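Local coordinates for uncharacterized protein (Bacteroides cellulosilyticus, PDB 5JVK) that belongs to glycoside hydrolase family 39 and probably hydrolyses O-glycosidic bonds, at residues K10-N14 with I84-V88; G23-K29 with K59-V65. Residue numbers count along the deposited sequence, not the author numbering.

Interaction 1. Residues K10-N14 with I84-V88; sequences KIQLN and IQTAV
Two extended segments run almost the same way, strand 11-13 and strand 84-88 differing by 20° in N-to-C direction, yet their axes approach no closer than 8.9 Å. That spacing is of facing sheets and not of paired strands, and the segments share no hydrogen bonds. The nearest CA atoms, those of Lys10 and Gln85, are 7.3 Å apart. Residues 11-13 and 85-88 keep beta backbone angles, whereas Ile84 (phi/psi -78/-50) departs from them: it forms a classic beta bulge with Gln85, both residues facing Leu77 on the adjacent strand.

Ile11, Gln85 and Ala87 send their CA-to-CB bonds toward the other segment. Ile11, with chi1 m and chi2 t, extends CD1 across the gap to lie 4.3 Å from Ala87 CB and 4.1 Å from Thr86 C; the small alanine leaves room for this methyl. Gln85, both chi1 and chi2 t, is stretched out so that its amide reaches the backbone opposite: OE1 is 3.5 Å from Ile11 N and 3.6 Å from Ile11 CD1, and NE2 is 3.6 Å from Lys10 CA. Gln12 and Val88 point away, in keeping with strand alternation. About 227 Å² is buried in all.

The contact bridges the two sheets of the N-terminal beta-sandwich at its surface, where the edge strand 11-13 lies over strand 83-94. Strand 11-13 is bonded to strand 23-30 through Gln12 and Lys29, while 83-94 pairs with 69-78, whose Leu75 also touches Ile11 and Leu13.

Interaction 2. Residues G23-K29 with K59-V65; sequences GKKNVAK and KELVIDV
An antiparallel strand pair, interrupted by a one-residue shift of register, forms this part of the three-stranded sheet in the N-terminal beta-sandwich. The axes of strands 23-29 and 60-65 come within 4.5 Å, at 148° between their N-to-C directions. Gly23 and Val65 form a hydrogen-bonded pair, Gly23 N to Val65 O 2.8 Å and Val65 N to Gly23 O 2.9 Å; Gly23 has phi/psi 138/-160, where a CB would clash with the preceding carbonyl. Lys25 and Ile63 repeat the pattern, Lys25 N to Ile63 O 2.9 Å and Ile63 N to Lys25 O 3.1 Å.

Asn26 then centres an inverse gamma turn, and Val27 takes helix-like angles (-79/-36). Strand 23-29 thereby holds one extra residue: Val27 and Ala28 both lie opposite Leu61, as in a beta bulge. Val27 N makes a weak bond to Leu61 O (3.2 Å, 127°), and Leu61 N a short one to Ala28 O (2.7 Å). Pairing resumes with Ala28 and Leu61, and Lys29 with Glu60 follows as a non-hydrogen-bonded pair.

Leu61, Ile63 and Val65 point to the inner face, toward the opposing sheet, where Leu61 meets Leu38 and Leu75 and Ile63 meets Phe51. Val27 CG2 joins them, 3.8 Å from Leu61 CD2 and 4.3 Å from Ile63 CD1. Lys25 also starts on this face, its CG 3.6 Å from Val65 CG2, but NZ leaves to bond Asp21 O and Ser19 OG. Lys24, Val62 and Asp64 line the other face: Lys24 CD lies 3.7 Å from Val62 CG1, and with chi4 m its NZ forms a salt bridge to Asp64 OD1 at 2.8 Å.

Both contacts belong to the N-terminal beta-sandwich, but they join its parts in different ways. Interaction 2 lies within one sheet: backbone hydrogen bonds hold its strands, one side facing the apolar interior and the other a mixed, largely polar surface with a lysine-aspartate salt bridge. Interaction 1 spans the gap between the two sheets near their edge, with fewer partners, and rests on side-chain contacts, an isoleucine methyl against alanine and a glutamine amide against backbone, leaving all its touching residues at least partly exposed. Segments 10-14 and 23-29 connect the two: Gln12 O lies 2.9 Å from Lys29 N and Asn14 ND2 lies 2.9 Å from Asn26 O, both probable hydrogen bonds.

Interaction 1. Residues K10-N14 with I84-V88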
ATOM      1  N   LYS A  10      17.843  19.535  24.790  1.00 60.63           N
ATOM      2  CA  LYS A  10      16.905  18.772  23.905  1.00 60.02           C
ATOM      3  C   LYS A  10      17.628  18.106  22.735  1.00 58.42           C
ATOM      4  O   LYS A  10      18.728  18.518  22.350  1.00 57.36           O
ATOM      5  CB  LYS A  10      15.801  19.691  23.367  1.00 60.75           C
ATOM      6  CG  LYS A  10      14.659  19.932  24.340  1.00 62.00           C
ATOM      7  CD  LYS A  10      13.689  18.763  24.377  1.00 63.29           C
ATOM      8  CE  LYS A  10      12.498  19.072  25.270  1.00 64.56           C
ATOM      9  NZ  LYS A  10      11.443  18.026  25.177  1.00 65.30           N
ATOM     10  N   ILE A  11      16.988  17.073  22.190  1.00 56.25           N
ATOM     11  CA  ILE A  11      17.442  16.379  20.985  1.00 54.00           C
ATOM     12  C   ILE A  11      16.384  16.613  19.905  1.00 52.37           C
ATOM     13  O   ILE A  11      15.257  16.131  20.034  1.00 53.49           O
ATOM     14  CB  ILE A  11      17.615  14.863  21.240  1.00 53.44           C
ATOM     15  CG1 ILE A  11      18.690  14.615  22.309  1.00 53.46           C
ATOM     16  CG2 ILE A  11      17.977  14.130  19.949  1.00 53.49           C
ATOM     17  CD1 ILE A  11      18.637  13.235  22.933  1.00 53.23           C
ATOM     18  N   GLN A  12      16.741  17.359  18.858  1.00 49.90           N
ATOM     19  CA  GLN A  12      15.823  17.648  17.748  1.00 48.37           C
ATOM     20  C   GLN A  12      15.994  16.618  16.630  1.00 46.39           C
ATOM     21  O   GLN A  12      17.002  16.628  15.918  1.00 45.62           O
ATOM     22  CB  GLN A  12      16.058  19.060  17.201  1.00 48.56           C
ATOM     23  CG  GLN A  12      15.082  19.484  16.108  1.00 49.03           C
ATOM     24  CD  GLN A  12      15.278  20.927  15.677  1.00 49.76           C
ATOM     25  OE1 GLN A  12      16.288  21.274  15.065  1.00 50.22           O
ATOM     26  NE2 GLN A  12      14.304  21.774  15.986  1.00 50.12           N
ATOM     27  N   LEU A  13      15.004  15.738  16.481  1.00 43.93           N
ATOM     28  CA  LEU A  13      14.984  14.761  15.389  1.00 41.98           C
ATOM     29  C   LEU A  13      14.597  15.424  14.073  1.00 40.02           C
ATOM     30  O   LEU A  13      13.762  16.334  14.046  1.00 38.99           O
ATOM     31  CB  LEU A  13      13.992  13.633  15.683  1.00 41.78           C
ATOM     32  CG  LEU A  13      14.322  12.722  16.864  1.00 41.75           C
ATOM     33  CD1 LEU A  13      13.118  11.860  17.209  1.00 41.76           C
ATOM     34  CD2 LEU A  13      15.539  11.859  16.561  1.00 41.79           C
ATOM     35  N   ASN A  14      15.212  14.961  12.986  1.00 37.90           N
ATOM     36  CA  ASN A  14      14.776  15.313  11.639  1.00 36.53           C
ATOM     37  C   ASN A  14      13.328  14.830  11.510  1.00 35.52           C
ATOM     38  O   ASN A  14      13.055  13.664  11.799  1.00 36.55           O
ATOM     39  CB  ASN A  14      15.671  14.630  10.593  1.00 35.94           C
ATOM     40  CG  ASN A  14      15.431  15.132   9.175  1.00 35.46           C
ATOM     41  OD1 ASN A  14      14.329  15.541   8.809  1.00 35.36           O
ATOM     42  ND2 ASN A  14      16.473  15.079   8.360  1.00 35.35           N
ATOM     43  N   ILE A  84      22.482  13.074  29.889  1.00 66.38           N
ATOM     44  CA  ILE A  84      21.430  14.079  30.092  1.00 64.59           C
ATOM     45  C   ILE A  84      20.098  13.636  29.480  1.00 63.14           C
ATOM     46  O   ILE A  84      19.060  13.697  30.141  1.00 63.36           O
ATOM     47  CB  ILE A  84      21.857  15.455  29.519  1.00 64.29           C
ATOM     48  CG1 ILE A  84      23.055  15.994  30.312  1.00 64.87           C
ATOM     49  CG2 ILE A  84      20.707  16.461  29.559  1.00 64.08           C
ATOM     50  CD1 ILE A  84      23.885  17.006  29.560  1.00 65.39           C
ATOM     51  N   GLN A  85      20.137  13.213  28.218  1.00 61.28           N
ATOM     52  CA  GLN A  85      18.939  12.778  27.495  1.00 59.14           C
ATOM     53  C   GLN A  85      19.298  11.733  26.439  1.00 55.88           C
ATOM     54  O   GLN A  85      20.364  11.810  25.821  1.00 54.97           O
ATOM     55  CB  GLN A  85      18.260  13.983  26.834  1.00 60.15           C
ATOM     56  CG  GLN A  85      16.803  13.760  26.446  1.00 61.08           C
ATOM     57  CD  GLN A  85      16.210  14.920  25.657  1.00 61.98           C
ATOM     58  OE1 GLN A  85      15.766  14.745  24.522  1.00 62.77           O
ATOM     59  NE2 GLN A  85      16.190  16.107  26.255  1.00 62.61           N
ATOM     60  N   THR A  86      18.406  10.761  26.252  1.00 52.24           N
ATOM     61  CA  THR A  86      18.554   9.735  25.220  1.00 49.26           C
ATOM     62  C   THR A  86      17.295   9.655  24.364  1.00 47.04           C
ATOM     63  O   THR A  86      16.213  10.075  24.783  1.00 45.84           O
ATOM     64  CB  THR A  86      18.834   8.344  25.824  1.00 48.69           C
ATOM     65  OG1 THR A  86      17.744   7.952  26.665  1.00 49.33           O
ATOM     66  CG2 THR A  86      20.112   8.361  26.637  1.00 48.69           C
ATOM     67  N   ALA A  87      17.456   9.115  23.159  1.00 45.26           N
ATOM     68  CA  ALA A  87      16.342   8.888  22.240  1.00 43.80           C
ATOM     69  C   ALA A  87      16.628   7.678  21.352  1.00 42.63           C
ATOM     70  O   ALA A  87      17.786   7.410  21.012  1.00 41.87           O
ATOM     71  CB  ALA A  87      16.094  10.123  21.392  1.00 43.53           C
ATOM     72  N   VAL A  88      15.570   6.945  21.003  1.00 41.29           N
ATOM     73  CA  VAL A  88      15.659   5.806  20.084  1.00 39.86           C
ATOM     74  C   VAL A  88      14.508   5.876  19.079  1.00 38.58           C
ATOM     75  O   VAL A  88      13.338   5.883  19.466  1.00 38.80           O
ATOM     76  CB  VAL A  88      15.623   4.449  20.823  1.00 39.81           C
ATOM     77  CG1 VAL A  88      15.776   3.292  19.835  1.00 39.87           C
ATOM     78  CG2 VAL A  88      16.716   4.386  21.886  1.00 39.84           C
TER

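Interaction 2. Residues G23-K29 with K59-V65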
ATOM      1  N   GLY A  23      24.966   7.708   1.662  1.00 30.71           N
ATOM      2  CA  GLY A  23      25.640   9.006   1.833  1.00 32.06           C
ATOM      3  C   GLY A  23      25.485   9.639   3.204  1.00 33.29           C
ATOM      4  O   GLY A  23      25.182   8.953   4.183  1.00 33.77           O
ATOM      5  N   LYS A  24      25.704  10.955   3.264  1.00 34.65           N
ATOM      6  CA  LYS A  24      25.605  11.728   4.512  1.00 35.60           C
ATOM      7  C   LYS A  24      24.151  11.937   4.908  1.00 35.27           C
ATOM      8  O   LYS A  24      23.380  12.525   4.148  1.00 34.40           O
ATOM      9  CB  LYS A  24      26.283  13.104   4.386  1.00 36.66           C
ATOM     10  CG  LYS A  24      27.771  13.103   4.692  1.00 37.77           C
ATOM     11  CD  LYS A  24      28.293  14.509   4.958  1.00 38.38           C
ATOM     12  CE  LYS A  24      29.811  14.568   4.919  1.00 38.79           C
ATOM     13  NZ  LYS A  24      30.466  13.544   5.778  1.00 39.17           N
ATOM     14  N   LYS A  25      23.803  11.478   6.111  1.00 35.69           N
ATOM     15  CA  LYS A  25      22.439  11.547   6.624  1.00 36.36           C
ATOM     16  C   LYS A  25      22.349  12.480   7.831  1.00 37.00           C
ATOM     17  O   LYS A  25      22.893  12.184   8.894  1.00 36.74           O
ATOM     18  CB  LYS A  25      21.948  10.140   6.990  1.00 36.01           C
ATOM     19  CG  LYS A  25      22.046   9.117   5.860  1.00 35.69           C
ATOM     20  CD  LYS A  25      21.335   9.567   4.588  1.00 35.49           C
ATOM     21  CE  LYS A  25      21.434   8.529   3.485  1.00 35.41           C
ATOM     22  NZ  LYS A  25      20.870   9.045   2.206  1.00 35.21           N
ATOM     23  N   ASN A  26      21.664  13.609   7.640  1.00 38.06           N
ATOM     24  CA  ASN A  26      21.425  14.591   8.695  1.00 39.11           C
ATOM     25  C   ASN A  26      20.247  14.112   9.552  1.00 39.37           C
ATOM     26  O   ASN A  26      19.095  14.485   9.318  1.00 39.51           O
ATOM     27  CB  ASN A  26      21.155  15.973   8.068  1.00 39.62           C
ATOM     28  CG  ASN A  26      21.195  17.117   9.078  1.00 40.50           C
ATOM     29  OD1 ASN A  26      21.451  16.923  10.267  1.00 40.30           O
ATOM     30  ND2 ASN A  26      20.945  18.329   8.592  1.00 40.98           N
ATOM     31  N   VAL A  27      20.554  13.273  10.539  1.00 39.83           N
ATOM     32  CA  VAL A  27      19.528  12.614  11.365  1.00 40.88           C
ATOM     33  C   VAL A  27      18.927  13.493  12.471  1.00 42.47           C
ATOM     34  O   VAL A  27      17.735  13.375  12.766  1.00 43.15           O
ATOM     35  CB  VAL A  27      20.035  11.280  11.980  1.00 40.59           C
ATOM     36  CG1 VAL A  27      20.553  10.352  10.888  1.00 40.36           C
ATOM     37  CG2 VAL A  27      21.091  11.505  13.063  1.00 40.39           C
ATOM     38  N   ALA A  28      19.739  14.358  13.083  1.00 44.41           N
ATOM     39  CA  ALA A  28      19.291  15.168  14.225  1.00 45.79           C
ATOM     40  C   ALA A  28      20.166  16.402  14.461  1.00 47.75           C
ATOM     41  O   ALA A  28      21.182  16.589  13.789  1.00 48.19           O
ATOM     42  CB  ALA A  28      19.248  14.305  15.480  1.00 45.50           C
ATOM     43  N   LYS A  29      19.751  17.241  15.411  1.00 50.21           N
ATOM     44  CA  LYS A  29      20.493  18.443  15.811  1.00 51.80           C
ATOM     45  C   LYS A  29      20.638  18.509  17.333  1.00 52.93           C
ATOM     46  O   LYS A  29      19.712  18.161  18.072  1.00 53.58           O
ATOM     47  CB  LYS A  29      19.779  19.700  15.305  1.00 52.51           C
ATOM     48  CG  LYS A  29      20.554  20.995  15.503  1.00 52.80           C
ATOM     49  CD  LYS A  29      19.876  22.160  14.801  1.00 53.31           C
ATOM     50  CE  LYS A  29      20.568  23.479  15.116  1.00 53.85           C
ATOM     51  NZ  LYS A  29      19.987  24.611  14.341  1.00 54.03           N
ATOM     52  N   LYS A  59      25.147  22.133  16.976  1.00 56.49           N
ATOM     53  CA  LYS A  59      25.587  21.580  15.689  1.00 57.74           C
ATOM     54  C   LYS A  59      24.623  20.515  15.165  1.00 56.17           C
ATOM     55  O   LYS A  59      23.829  19.948  15.922  1.00 56.38           O
ATOM     56  CB  LYS A  59      26.989  20.966  15.812  1.00 59.89           C
ATOM     57  CG  LYS A  59      28.050  21.868  16.432  1.00 61.74           C
ATOM     58  CD  LYS A  59      28.321  23.111  15.598  1.00 62.50           C
ATOM     59  CE  LYS A  59      29.443  23.938  16.205  1.00 63.49           C
ATOM     60  NZ  LYS A  59      29.599  25.252  15.523  1.00 63.79           N
ATOM     61  N   GLU A  60      24.716  20.253  13.862  1.00 53.35           N
ATOM     62  CA  GLU A  60      23.929  19.211  13.198  1.00 51.18           C
ATOM     63  C   GLU A  60      24.655  17.866  13.296  1.00 47.75           C
ATOM     64  O   GLU A  60      25.863  17.791  13.049  1.00 47.20           O
ATOM     65  CB  GLU A  60      23.715  19.565  11.721  1.00 52.26           C
ATOM     66  CG  GLU A  60      22.855  20.801  11.474  1.00 53.12           C
ATOM     67  CD  GLU A  60      21.357  20.547  11.590  1.00 54.21           C
ATOM     68  OE1 GLU A  60      20.944  19.453  12.040  1.00 54.95           O
ATOM     69  OE2 GLU A  60      20.581  21.454  11.222  1.00 55.07           O
ATOM     70  N   LEU A  61      23.919  16.817  13.660  1.00 44.28           N
ATOM     71  CA  LEU A  61      24.455  15.453  13.674  1.00 43.00           C
ATOM     72  C   LEU A  61      24.292  14.815  12.295  1.00 42.01           C
ATOM     73  O   LEU A  61      23.166  14.593  11.842  1.00 41.26           O
ATOM     74  CB  LEU A  61      23.754  14.598  14.735  1.00 42.88           C
ATOM     75  CG  LEU A  61      24.117  13.106  14.803  1.00 43.10           C
ATOM     76  CD1 LEU A  61      25.621  12.892  14.905  1.00 42.98           C
ATOM     77  CD2 LEU A  61      23.400  12.442  15.969  1.00 43.07           C
ATOM     78  N   VAL A  62      25.420  14.520  11.647  1.00 40.54           N
ATOM     79  CA  VAL A  62      25.448  13.913  10.318  1.00 39.79           C
ATOM     80  C   VAL A  62      26.280  12.630  10.373  1.00 39.09           C
ATOM     81  O   VAL A  62      27.373  12.631  10.940  1.00 39.83           O
ATOM     82  CB  VAL A  62      26.036  14.887   9.274  1.00 39.94           C
ATOM     83  CG1 VAL A  62      26.092  14.242   7.892  1.00 40.15           C
ATOM     84  CG2 VAL A  62      25.219  16.175   9.234  1.00 40.02           C
ATOM     85  N   ILE A  63      25.758  11.550   9.785  1.00 37.61           N
ATOM     86  CA  ILE A  63      26.410  10.234   9.806  1.00 36.76           C
ATOM     87  C   ILE A  63      26.591   9.720   8.378  1.00 36.04           C
ATOM     88  O   ILE A  63      25.655   9.754   7.579  1.00 35.70           O
ATOM     89  CB  ILE A  63      25.599   9.202  10.629  1.00 36.99           C
ATOM     90  CG1 ILE A  63      25.282   9.768  12.023  1.00 37.27           C
ATOM     91  CG2 ILE A  63      26.362   7.879  10.748  1.00 36.99           C
ATOM     92  CD1 ILE A  63      24.510   8.837  12.935  1.00 37.30           C
ATOM     93  N   ASP A  64      27.797   9.236   8.076  1.00 35.57           N
ATOM     94  CA  ASP A  64      28.124   8.666   6.767  1.00 35.10           C
ATOM     95  C   ASP A  64      27.619   7.225   6.680  1.00 33.57           C
ATOM     96  O   ASP A  64      28.122   6.348   7.382  1.00 33.26           O
ATOM     97  CB  ASP A  64      29.640   8.682   6.527  1.00 36.18           C
ATOM     98  CG  ASP A  64      30.219  10.089   6.475  1.00 37.27           C
ATOM     99  OD1 ASP A  64      29.772  10.886   5.624  1.00 36.93           O
ATOM    100  OD2 ASP A  64      31.138  10.388   7.272  1.00 37.93           O
ATOM    101  N   VAL A  65      26.631   6.992   5.817  1.00 31.83           N
ATOM    102  CA  VAL A  65      26.012   5.676   5.646  1.00 30.49           C
ATOM    103  C   VAL A  65      26.422   5.116   4.285  1.00 29.96           C
ATOM    104  O   VAL A  65      26.029   5.652   3.251  1.00 30.10           O
ATOM    105  CB  VAL A  65      24.475   5.778   5.749  1.00 30.03           C
ATOM    106  CG1 VAL A  65      23.819   4.419   5.532  1.00 29.81           C
ATOM    107  CG2 VAL A  65      24.077   6.364   7.100  1.00 29.99           C
TER